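Local coordinates for protein AT27789p (Drosophila melanogaster, PDB 5UZN) that probably binds RNA, including mRNA, and is represented here by the third quasi-RNA recognition motif (qRRM3) of Glorund, the fly hnRNP F/H homologue, at residues R35-I41 against T52-D58; E9-M15 against L81-T87; D26-E32 against H70-M74. All coordinates share one frame. Residues are numbered along the deposited sequence.

Contact 1 of 3, residues R35-I41 against T52-D58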
loop_
_atom_site.group_PDB
_atom_site.type_symbol
_atom_site.label_atom_id
_atom_site.label_comp_id
_atom_site.label_asym_id
_atom_site.label_seq_id
_atom_site.Cartn_x
_atom_site.Cartn_y
_atom_site.Cartn_z
ATOM N N ARG A 35 -8.048 6.832 2.247
ATOM C CA ARG A 35 -8.551 5.750 1.438
ATOM C C ARG A 35 -8.074 5.591 0.045
ATOM O O ARG A 35 -8.474 6.273 -0.823
ATOM C CB ARG A 35 -10.061 5.899 1.332
ATOM C CG ARG A 35 -10.910 4.766 1.839
ATOM C CD ARG A 35 -12.194 5.273 2.504
ATOM N NE ARG A 35 -12.809 6.486 1.945
ATOM C CZ ARG A 35 -12.984 7.608 2.616
ATOM N NH1 ARG A 35 -12.592 7.693 3.865
ATOM N NH2 ARG A 35 -13.534 8.654 2.043
ATOM N N PRO A 36 -7.198 4.664 -0.162
ATOM C CA PRO A 36 -6.788 4.346 -1.537
ATOM C C PRO A 36 -7.989 3.922 -2.370
ATOM O O PRO A 36 -8.938 3.309 -1.876
ATOM C CB PRO A 36 -5.776 3.196 -1.372
ATOM C CG PRO A 36 -5.949 2.711 -0.025
ATOM C CD PRO A 36 -6.459 3.845 0.816
ATOM N N ALA A 37 -7.967 4.309 -3.641
ATOM C CA ALA A 37 -9.000 3.852 -4.557
ATOM C C ALA A 37 -8.946 2.341 -4.703
ATOM O O ALA A 37 -9.983 1.672 -4.689
ATOM C CB ALA A 37 -8.826 4.522 -5.918
ATOM N N ASN A 38 -7.740 1.788 -4.798
ATOM C CA ASN A 38 -7.541 0.361 -4.982
ATOM C C ASN A 38 -6.187 -0.018 -4.402
ATOM O O ASN A 38 -5.315 0.834 -4.206
ATOM C CB ASN A 38 -7.601 -0.037 -6.457
ATOM C CG ASN A 38 -9.011 -0.045 -7.002
ATOM O OD1 ASN A 38 -9.914 -0.657 -6.420
ATOM N ND2 ASN A 38 -9.213 0.638 -8.124
ATOM N N VAL A 39 -6.032 -1.314 -4.143
ATOM C CA VAL A 39 -4.830 -1.921 -3.580
ATOM C C VAL A 39 -4.555 -3.186 -4.366
ATOM O O VAL A 39 -5.477 -3.947 -4.663
ATOM C CB VAL A 39 -4.986 -2.296 -2.090
ATOM C CG1 VAL A 39 -3.779 -3.151 -1.652
ATOM C CG2 VAL A 39 -5.130 -1.050 -1.236
ATOM N N ARG A 40 -3.332 -3.378 -4.673
ATOM C CA ARG A 40 -2.879 -4.647 -5.370
ATOM C C ARG A 40 -1.628 -5.362 -4.615
ATOM O O ARG A 40 -0.468 -4.898 -4.444
ATOM C CB ARG A 40 -2.377 -4.356 -6.783
ATOM C CG ARG A 40 -3.369 -3.670 -7.694
ATOM C CD ARG A 40 -2.991 -3.911 -9.155
ATOM N NE ARG A 40 -1.587 -3.613 -9.426
ATOM C CZ ARG A 40 -0.987 -3.856 -10.586
ATOM N NH1 ARG A 40 0.297 -3.555 -10.742
ATOM N NH2 ARG A 40 -1.670 -4.409 -11.590
ATOM N N ILE A 41 -2.049 -6.488 -4.062
ATOM C CA ILE A 41 -1.023 -7.314 -3.442
ATOM C C ILE A 41 -0.277 -8.028 -4.554
ATOM O O ILE A 41 -0.906 -8.492 -5.506
ATOM C CB ILE A 41 -1.676 -8.317 -2.477
ATOM C CG1 ILE A 41 -2.570 -7.588 -1.444
ATOM C CG2 ILE A 41 -0.607 -9.233 -1.892
ATOM C CD1 ILE A 41 -1.808 -6.574 -0.470
ATOM N N THR A 52 5.080 -7.572 -1.112
ATOM C CA THR A 52 4.981 -6.194 -1.572
ATOM C C THR A 52 3.593 -5.943 -2.134
ATOM O O THR A 52 2.810 -6.865 -2.367
ATOM C CB THR A 52 6.024 -5.857 -2.648
ATOM O OG1 THR A 52 5.646 -6.476 -3.889
ATOM C CG2 THR A 52 7.393 -6.327 -2.228
ATOM N N ALA A 53 3.305 -4.666 -2.379
ATOM C CA ALA A 53 1.981 -4.268 -2.798
ATOM C C ALA A 53 2.057 -2.873 -3.380
ATOM O O ALA A 53 3.024 -2.139 -3.153
ATOM C CB ALA A 53 0.991 -4.268 -1.619
ATOM N N ASP A 54 0.991 -2.498 -4.090
ATOM C CA ASP A 54 0.760 -1.123 -4.528
ATOM C C ASP A 54 -0.553 -0.599 -3.977
ATOM O O ASP A 54 -1.556 -1.318 -3.960
ATOM C CB ASP A 54 0.706 -1.009 -6.045
ATOM C CG ASP A 54 2.056 -1.139 -6.680
ATOM O OD1 ASP A 54 3.048 -0.686 -6.062
ATOM O OD2 ASP A 54 2.123 -1.699 -7.798
ATOM N N ALA A 55 -0.549 0.662 -3.548
ATOM C CA ALA A 55 -1.757 1.370 -3.144
ATOM C C ALA A 55 -1.912 2.558 -4.077
ATOM O O ALA A 55 -0.958 3.326 -4.259
ATOM C CB ALA A 55 -1.706 1.823 -1.670
ATOM N N TYR A 56 -3.102 2.677 -4.681
ATOM C CA TYR A 56 -3.426 3.666 -5.714
ATOM C C TYR A 56 -4.404 4.677 -5.138
ATOM O O TYR A 56 -5.532 4.319 -4.787
ATOM C CB TYR A 56 -4.031 3.002 -6.959
ATOM C CG TYR A 56 -3.074 2.058 -7.655
ATOM C CD1 TYR A 56 -2.102 2.554 -8.499
ATOM C CD2 TYR A 56 -3.138 0.675 -7.466
ATOM C CE1 TYR A 56 -1.207 1.729 -9.139
ATOM C CE2 TYR A 56 -2.230 -0.172 -8.116
ATOM C CZ TYR A 56 -1.274 0.371 -8.956
ATOM O OH TYR A 56 -0.351 -0.405 -9.625
ATOM N N PHE A 57 -3.972 5.926 -5.030
ATOM C CA PHE A 57 -4.781 6.980 -4.436
ATOM C C PHE A 57 -5.384 7.858 -5.519
ATOM O O PHE A 57 -4.838 7.990 -6.619
ATOM C CB PHE A 57 -3.954 7.827 -3.461
ATOM C CG PHE A 57 -3.425 7.033 -2.301
ATOM C CD1 PHE A 57 -2.275 6.289 -2.439
ATOM C CD2 PHE A 57 -4.115 6.992 -1.086
ATOM C CE1 PHE A 57 -1.786 5.518 -1.365
ATOM C CE2 PHE A 57 -3.641 6.243 -0.029
ATOM C CZ PHE A 57 -2.471 5.500 -0.171
ATOM N N ASP A 58 -6.523 8.467 -5.174
ATOM C CA ASP A 58 -7.295 9.254 -6.127
ATOM C C ASP A 58 -6.576 10.546 -6.502
ATOM O O ASP A 58 -6.594 10.946 -7.668
ATOM C CB ASP A 58 -8.690 9.551 -5.546
ATOM C CG ASP A 58 -9.602 8.331 -5.550
ATOM O OD1 ASP A 58 -9.633 7.627 -6.577
ATOM O OD2 ASP A 58 -10.289 8.078 -4.534
HETATM O O HOH W 1 -7.048 8.074 -2.286
#

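Contact 2 of 3, residues E9-M15 against L81-T87. With SO4 (sulfate ion), chain E.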
loop_
_atom_site.group_PDB
_atom_site.type_symbol
_atom_site.label_atom_id
_atom_site.label_comp_id
_atom_site.label_asym_id
_atom_site.label_seq_id
_atom_site.Cartn_x
_atom_site.Cartn_y
_atom_site.Cartn_z
ATOM N N GLU A 9 -5.985 8.176 -13.975
ATOM C CA GLU A 9 -4.620 8.119 -13.480
ATOM C C GLU A 9 -4.617 8.158 -11.955
ATOM O O GLU A 9 -5.355 8.930 -11.345
ATOM C CB GLU A 9 -3.806 9.290 -14.039
ATOM C CG GLU A 9 -4.576 10.610 -13.976
ATOM C CD GLU A 9 -3.842 11.789 -14.601
ATOM O OE1 GLU A 9 -3.088 11.564 -15.564
ATOM O OE2 GLU A 9 -4.037 12.921 -14.116
ATOM N N TYR A 10 -3.779 7.337 -11.346
ATOM C CA TYR A 10 -3.708 7.246 -9.897
ATOM C C TYR A 10 -2.308 7.611 -9.420
ATOM O O TYR A 10 -1.348 7.613 -10.192
ATOM C CB TYR A 10 -4.079 5.837 -9.414
ATOM C CG TYR A 10 -5.485 5.418 -9.795
ATOM C CD1 TYR A 10 -6.593 5.873 -9.085
ATOM C CD2 TYR A 10 -5.701 4.581 -10.869
ATOM C CE1 TYR A 10 -7.876 5.483 -9.433
ATOM C CE2 TYR A 10 -6.977 4.186 -11.223
ATOM C CZ TYR A 10 -8.058 4.643 -10.505
ATOM O OH TYR A 10 -9.325 4.250 -10.867
ATOM N N TYR A 11 -2.209 7.972 -8.146
ATOM C CA TYR A 11 -0.929 8.300 -7.526
ATOM C C TYR A 11 -0.516 7.153 -6.612
ATOM O O TYR A 11 -1.248 6.795 -5.679
ATOM C CB TYR A 11 -1.025 9.610 -6.755
ATOM C CG TYR A 11 -1.463 10.754 -7.639
ATOM C CD1 TYR A 11 -2.815 10.983 -7.906
ATOM C CD2 TYR A 11 -0.526 11.599 -8.217
ATOM C CE1 TYR A 11 -3.216 12.021 -8.723
ATOM C CE2 TYR A 11 -0.920 12.653 -9.044
ATOM C CZ TYR A 11 -2.269 12.855 -9.289
ATOM O OH TYR A 11 -2.673 13.890 -10.106
ATOM N N THR A 12 0.662 6.598 -6.862
ATOM C CA THR A 12 1.005 5.256 -6.411
ATOM C C THR A 12 2.026 5.265 -5.281
ATOM O O THR A 12 3.054 5.954 -5.360
ATOM C CB THR A 12 1.544 4.456 -7.585
ATOM O OG1 THR A 12 0.560 4.485 -8.608
ATOM C CG2 THR A 12 1.820 3.020 -7.172
ATOM N N ILE A 13 1.752 4.467 -4.252
ATOM C CA ILE A 13 2.692 4.186 -3.173
ATOM C C ILE A 13 3.018 2.702 -3.235
ATOM O O ILE A 13 2.125 1.861 -3.060
ATOM C CB ILE A 13 2.110 4.551 -1.807
ATOM C CG1 ILE A 13 1.843 6.053 -1.703
ATOM C CG2 ILE A 13 3.052 4.112 -0.695
ATOM C CD1 ILE A 13 1.345 6.425 -0.312
ATOM N N HIS A 14 4.281 2.386 -3.519
ATOM C CA HIS A 14 4.758 1.014 -3.541
ATOM C C HIS A 14 5.198 0.652 -2.135
ATOM O O HIS A 14 5.764 1.481 -1.424
ATOM C CB HIS A 14 5.913 0.850 -4.543
ATOM C CG HIS A 14 6.436 -0.549 -4.618
ATOM N ND1 HIS A 14 5.654 -1.611 -5.023
ATOM C CD2 HIS A 14 7.647 -1.071 -4.295
ATOM C CE1 HIS A 14 6.365 -2.728 -4.958
ATOM N NE2 HIS A 14 7.574 -2.429 -4.518
ATOM N N MET A 15 4.873 -0.567 -1.707
ATOM C CA MET A 15 5.052 -0.972 -0.320
ATOM C C MET A 15 5.918 -2.217 -0.272
ATOM O O MET A 15 5.698 -3.149 -1.035
ATOM C CB MET A 15 3.695 -1.237 0.370
ATOM C CG MET A 15 2.638 -0.164 0.141
ATOM S SD MET A 15 0.988 -0.621 0.699
ATOM C CE MET A 15 1.229 -0.506 2.480
ATOM N N LEU A 81 7.572 2.505 2.490
ATOM C CA LEU A 81 6.741 3.169 1.499
ATOM C C LEU A 81 7.624 3.895 0.491
ATOM O O LEU A 81 8.617 4.518 0.868
ATOM C CB LEU A 81 5.789 4.170 2.157
ATOM C CG LEU A 81 4.845 3.537 3.181
ATOM C CD1 LEU A 81 3.884 4.594 3.703
ATOM C CD2 LEU A 81 4.096 2.370 2.543
ATOM N N PHE A 82 7.254 3.804 -0.784
ATOM C CA PHE A 82 7.947 4.465 -1.886
ATOM C C PHE A 82 6.907 5.129 -2.765
ATOM O O PHE A 82 6.017 4.450 -3.287
ATOM C CB PHE A 82 8.764 3.477 -2.719
ATOM C CG PHE A 82 9.721 2.665 -1.921
ATOM C CD1 PHE A 82 9.325 1.465 -1.348
ATOM C CD2 PHE A 82 11.029 3.107 -1.740
ATOM C CE1 PHE A 82 10.219 0.722 -0.607
ATOM C CE2 PHE A 82 11.919 2.365 -0.995
ATOM C CZ PHE A 82 11.514 1.173 -0.441
ATOM N N TYR A 83 7.012 6.446 -2.921
ATOM C CA TYR A 83 6.091 7.181 -3.774
ATOM C C TYR A 83 6.521 7.026 -5.216
ATOM O O TYR A 83 7.562 7.565 -5.609
ATOM C CB TYR A 83 6.044 8.653 -3.390
ATOM C CG TYR A 83 5.081 9.394 -4.300
ATOM C CD1 TYR A 83 3.766 8.995 -4.385
ATOM C CD2 TYR A 83 5.498 10.454 -5.095
ATOM C CE1 TYR A 83 2.876 9.633 -5.213
ATOM C CE2 TYR A 83 4.602 11.114 -5.932
ATOM C CZ TYR A 83 3.300 10.692 -5.983
ATOM O OH TYR A 83 2.384 11.311 -6.790
ATOM N N ASP A 84 5.737 6.294 -6.010
ATOM C CA ASP A 84 6.106 6.034 -7.396
ATOM C C ASP A 84 5.442 6.995 -8.374
ATOM O O ASP A 84 5.594 6.828 -9.584
ATOM C CB ASP A 84 5.775 4.586 -7.772
ATOM C CG ASP A 84 6.756 3.579 -7.170
ATOM O OD1 ASP A 84 7.674 3.975 -6.408
ATOM O OD2 ASP A 84 6.602 2.379 -7.446
ATOM N N GLY A 85 4.721 7.994 -7.889
ATOM C CA GLY A 85 4.224 8.993 -8.787
ATOM C C GLY A 85 2.960 8.528 -9.489
ATOM O O GLY A 85 2.276 7.585 -9.089
ATOM N N LYS A 86 2.664 9.213 -10.572
ATOM C CA LYS A 86 1.366 9.078 -11.194
ATOM C C LYS A 86 1.334 7.871 -12.128
ATOM O O LYS A 86 2.349 7.486 -12.721
ATOM C CB LYS A 86 1.042 10.377 -11.927
ATOM C CG LYS A 86 -0.192 10.375 -12.743
ATOM C CD LYS A 86 -0.455 11.770 -13.269
ATOM C CE LYS A 86 -0.064 11.833 -14.737
ATOM N NZ LYS A 86 -0.842 10.822 -15.511
ATOM N N THR A 87 0.158 7.245 -12.197
ATOM C CA THR A 87 -0.173 6.097 -13.051
ATOM C C THR A 87 0.427 4.813 -12.521
ATOM O O THR A 87 -0.279 4.011 -11.907
ATOM C CB THR A 87 0.280 6.298 -14.515
ATOM O OG1 THR A 87 -0.422 7.410 -15.082
ATOM C CG2 THR A 87 0.000 5.042 -15.346
HETATM S S SO4 E . 5.418 11.608 -11.661
HETATM O O1 SO4 E . 4.034 11.511 -11.210
HETATM O O2 SO4 E . 5.907 10.304 -12.102
HETATM O O3 SO4 E . 6.249 12.072 -10.551
HETATM O O4 SO4 E . 5.511 12.554 -12.771
#

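Contact 3 of 3, residues D26-E32 against H70-M74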
loop_
_atom_site.group_PDB
_atom_site.type_symbol
_atom_site.label_atom_id
_atom_site.label_comp_id
_atom_site.label_asym_id
_atom_site.label_seq_id
_atom_site.Cartn_x
_atom_site.Cartn_y
_atom_site.Cartn_z
ATOM N N ASP A 26 -5.799 -5.295 5.023
ATOM C CA ASP A 26 -4.730 -4.792 5.888
ATOM C C ASP A 26 -4.084 -3.528 5.323
ATOM O O ASP A 26 -3.665 -2.647 6.087
ATOM C CB ASP A 26 -3.661 -5.860 6.086
ATOM C CG ASP A 26 -3.857 -6.653 7.353
ATOM O OD1 ASP A 26 -4.968 -6.609 7.906
ATOM O OD2 ASP A 26 -2.891 -7.316 7.795
ATOM N N VAL A 27 -3.954 -3.428 3.999
ATOM C CA VAL A 27 -3.430 -2.184 3.434
ATOM C C VAL A 27 -4.401 -1.046 3.697
ATOM O O VAL A 27 -4.005 0.033 4.152
ATOM C CB VAL A 27 -3.117 -2.353 1.933
ATOM C CG1 VAL A 27 -2.597 -1.048 1.328
ATOM C CG2 VAL A 27 -2.027 -3.388 1.773
ATOM N N PHE A 28 -5.681 -1.263 3.474
ATOM C CA PHE A 28 -6.656 -0.243 3.761
ATOM C C PHE A 28 -6.549 0.172 5.232
ATOM O O PHE A 28 -6.539 1.315 5.529
ATOM C CB PHE A 28 -8.067 -0.690 3.366
ATOM C CG PHE A 28 -8.369 -0.590 1.881
ATOM C CD1 PHE A 28 -8.524 0.601 1.275
ATOM C CD2 PHE A 28 -8.515 -1.712 1.116
ATOM C CE1 PHE A 28 -8.822 0.689 -0.070
ATOM C CE2 PHE A 28 -8.806 -1.636 -0.224
ATOM C CZ PHE A 28 -8.953 -0.423 -0.816
ATOM N N LYS A 29 -6.406 -0.767 6.157
ATOM C CA LYS A 29 -6.301 -0.408 7.575
ATOM C C LYS A 29 -5.044 0.394 7.859
ATOM O O LYS A 29 -5.040 1.263 8.740
ATOM C CB LYS A 29 -6.307 -1.664 8.448
ATOM C CG LYS A 29 -7.647 -2.376 8.512
ATOM C CD LYS A 29 -7.560 -3.635 9.374
ATOM C CE LYS A 29 -8.888 -4.393 9.405
ATOM N NZ LYS A 29 -8.789 -5.679 10.166
ATOM N N PHE A 30 -3.978 0.117 7.111
ATOM C CA PHE A 30 -2.693 0.778 7.304
ATOM C C PHE A 30 -2.783 2.271 7.002
ATOM O O PHE A 30 -2.192 3.087 7.714
ATOM C CB PHE A 30 -1.644 0.086 6.426
ATOM C CG PHE A 30 -0.242 0.609 6.618
ATOM C CD1 PHE A 30 0.551 0.133 7.649
ATOM C CD2 PHE A 30 0.263 1.597 5.795
ATOM C CE1 PHE A 30 1.823 0.612 7.834
ATOM C CE2 PHE A 30 1.552 2.068 5.972
ATOM C CZ PHE A 30 2.327 1.571 7.002
ATOM N N PHE A 31 -3.536 2.653 5.972
ATOM C CA PHE A 31 -3.618 4.049 5.564
ATOM C C PHE A 31 -4.839 4.779 6.107
ATOM O O PHE A 31 -5.034 5.954 5.771
ATOM C CB PHE A 31 -3.621 4.158 4.035
ATOM C CG PHE A 31 -2.327 3.761 3.398
ATOM C CD1 PHE A 31 -1.170 4.501 3.628
ATOM C CD2 PHE A 31 -2.267 2.665 2.564
ATOM C CE1 PHE A 31 0.016 4.144 3.038
ATOM C CE2 PHE A 31 -1.085 2.302 1.960
ATOM C CZ PHE A 31 0.059 3.037 2.206
ATOM N N GLU A 32 -5.684 4.130 6.903
ATOM C CA GLU A 32 -6.911 4.802 7.313
ATOM C C GLU A 32 -6.519 5.986 8.186
ATOM O O GLU A 32 -5.533 5.910 8.906
ATOM C CB GLU A 32 -7.856 3.842 8.059
ATOM C CG GLU A 32 -7.387 3.477 9.446
ATOM C CD GLU A 32 -8.144 2.307 10.036
ATOM O OE1 GLU A 32 -7.848 1.959 11.199
ATOM O OE2 GLU A 32 -9.011 1.725 9.334
ATOM N N HIS A 70 0.275 7.127 8.734
ATOM C CA HIS A 70 -0.064 5.722 8.577
ATOM C C HIS A 70 0.326 5.016 9.871
ATOM O O HIS A 70 1.027 5.577 10.719
ATOM C CB HIS A 70 0.658 5.127 7.364
ATOM C CG HIS A 70 2.138 5.390 7.347
ATOM N ND1 HIS A 70 3.034 4.617 8.052
ATOM C CD2 HIS A 70 2.878 6.318 6.691
ATOM C CE1 HIS A 70 4.259 5.065 7.846
ATOM N NE2 HIS A 70 4.195 6.092 7.018
ATOM N N ARG A 71 -0.130 3.776 10.022
ATOM C CA ARG A 71 0.206 3.042 11.234
ATOM C C ARG A 71 1.704 2.772 11.314
ATOM O O ARG A 71 2.434 2.821 10.319
ATOM C CB ARG A 71 -0.566 1.724 11.306
ATOM C CG ARG A 71 -2.013 1.884 11.786
ATOM C CD ARG A 71 -2.933 0.960 11.001
ATOM N NE ARG A 71 -3.909 0.250 11.829
ATOM C CZ ARG A 71 -5.139 0.693 12.079
ATOM N NH1 ARG A 71 -5.537 1.861 11.592
ATOM N NH2 ARG A 71 -5.971 -0.024 12.825
ATOM N N GLU A 72 2.163 2.483 12.528
ATOM C CA GLU A 72 3.588 2.240 12.714
ATOM C C GLU A 72 4.004 0.915 12.098
ATOM O O GLU A 72 5.119 0.791 11.591
ATOM C CB GLU A 72 3.924 2.304 14.205
ATOM C CG GLU A 72 3.428 3.607 14.847
ATOM C CD GLU A 72 3.411 3.568 16.365
ATOM O OE1 GLU A 72 2.308 3.658 16.953
ATOM O OE2 GLU A 72 4.500 3.456 16.968
ATOM N N GLN A 73 3.112 -0.064 12.091
ATOM C CA GLN A 73 3.402 -1.380 11.558
ATOM C C GLN A 73 2.150 -1.894 10.868
ATOM O O GLN A 73 1.041 -1.438 11.145
ATOM C CB GLN A 73 3.819 -2.376 12.656
ATOM C CG GLN A 73 5.138 -2.080 13.346
ATOM C CD GLN A 73 5.609 -3.255 14.196
ATOM O OE1 GLN A 73 4.848 -3.807 14.996
ATOM N NE2 GLN A 73 6.866 -3.652 14.011
ATOM N N MET A 74 2.333 -2.834 9.949
ATOM C CA MET A 74 1.233 -3.674 9.481
ATOM C C MET A 74 1.427 -5.036 10.129
ATOM O O MET A 74 2.473 -5.666 9.942
ATOM C CB MET A 74 1.227 -3.799 7.964
ATOM C CG MET A 74 0.007 -4.511 7.434
ATOM S SD MET A 74 0.170 -4.795 5.667
ATOM C CE MET A 74 0.348 -3.111 5.066
#

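Contact 1 of 3, residues R35-I41 against T52-D58
Strands 38-41 and 52-57 run antiparallel, their axes coming within 4.7 Å, and the inward-facing backbone polar groups find partners across the gap. R40 N donates to D54 O at 2.8 Å, and D54 N returns the bond to R40 O at the same length. At the next hydrogen-bonded pair, Y56 N reaches N38 O at 2.9 Å, almost linearly. Y56 O instead takes two weak bonds, from A37 N (2.7 Å, strongly bent) and N38 N (3.4 Å): a classic beta bulge, with A37 and N38 both facing Y56. Beyond it a water links loop residues just outside the strands, donating to R35 O at 2.7 Å and accepting from D58 N at 3.0 Å. This is the edge pairing of strands 38-43 and 52-57 in the four-stranded RRM sheet. V39, I41, A53 and A55 point to the helix-covered face, where V39 meets V27 and A55 meets F31. N38, R40, D54 and Y56 occupy the opposite face, the one canonical RRMs turn to RNA. There R40 NH1 and D54 OD2 form a long salt bridge of 3.9 Å, while D54 OD1 is bound by H14 ND1; T52 OG1 is held by N42 and S50. P36 lays CB over the F57 ring, 4.2 Å from its centroid, in a CH-pi contact. On its other edge, strand 52-57 bonds to strand 11-16 through A53, A55 and F57.

Contact 2 of 3, residues E9-M15 against L81-T87
The first and last strands of the RRM fold pair here, making strand 80-86 one outer edge of the βαββαβ domain's sheet. The antiparallel exchange is complete at H14 and F82, whose H14 N–F82 O and F82 N–H14 O bonds measure 2.7 and 2.8 Å. Further along, D84 N binds T12 O (2.8 Å), T12 N binds G85 O (2.9 Å) and T87 N binds Y10 O (2.5 Å). On the helix-facing side, L81 CD2 lies 3.8 Å from both I13 CG2 and M15 CG, and Y83 packs edgewise against Y11 and I13. H14 is on the other side, its ND1 bonded to D54. G85 has phi 81° and psi -162°, where a CB would press against the carbonyl oxygen of D84. A very short salt bridge, K86 NZ–E9 OE1 at 2.4 Å, ties the ends together. K86 N, turned away from strand 11-15, is left open to outside partners and here donates at 2.8 Å to O1 of a sulfate, probably from the crystallisation liquor.

Contact 3 of 3, residues D26-E32 against H70-M74
D26 opens the contact on helix 24-31, its CB 4.0 Å from M74 SD, while its carboxylate is held by S22. One residue on, V27 CG2 approaches M74 CE at 4.1 Å. K29 adds mainly backbone: the R71 guanidinium lies with one face over its carbonyl carbon, and K29 O and R71 NH1, 3.0 Å apart, are too badly angled to bond. F30 is the centre of the contact and buries the most area. Its ring has R71 N over one face and M74 CB 4.0 Å from CD1; the H70 ring runs nearly parallel (19°) but slid aside, with centroids 5.0 Å apart. F30 O accepts R71 N at 3.2 Å, which fixes the loop to the C-terminal end of the helix, and H70 ND1 in turn donates to R71 O at 3.0 Å. F31 CD1 touches H70 CB at 4.2 Å. E32 closes the segment with a very short salt bridge, OE1 to R71 NH1 at 2.3 Å. The loop that leads from helix 60-68 to strand 80-86 thus covers one flank of helix 24-31, whose V27, F30 and F31 rest on M15 of strand 11-16, with F31 also edge-to-face against F57 of strand 52-57.

How the contacts relate
Contacts 1 and 2 are the two outer pairings of one sheet, their centres about 8 Å apart, joined through strands 52-57 and 11-16 by the probable hydrogen bonds A53 O–M15 N (2.8 Å) and F57 N–Y11 O (2.9 Å). Contact 3 lies over that sheet, its centre about 12 Å from that of contact 1 and 16 Å from that of contact 2. V27 CG1 meets V39 CG2 at 3.6 Å and M15 SD at 3.7 Å; F31 CE2 is 3.7 Å from both A55 CB and M15 CE. Glycerol, probably from the crystallisation liquor, lies about 4 Å from the side chains of Y56 and Y10 and about 3 Å from that of H70.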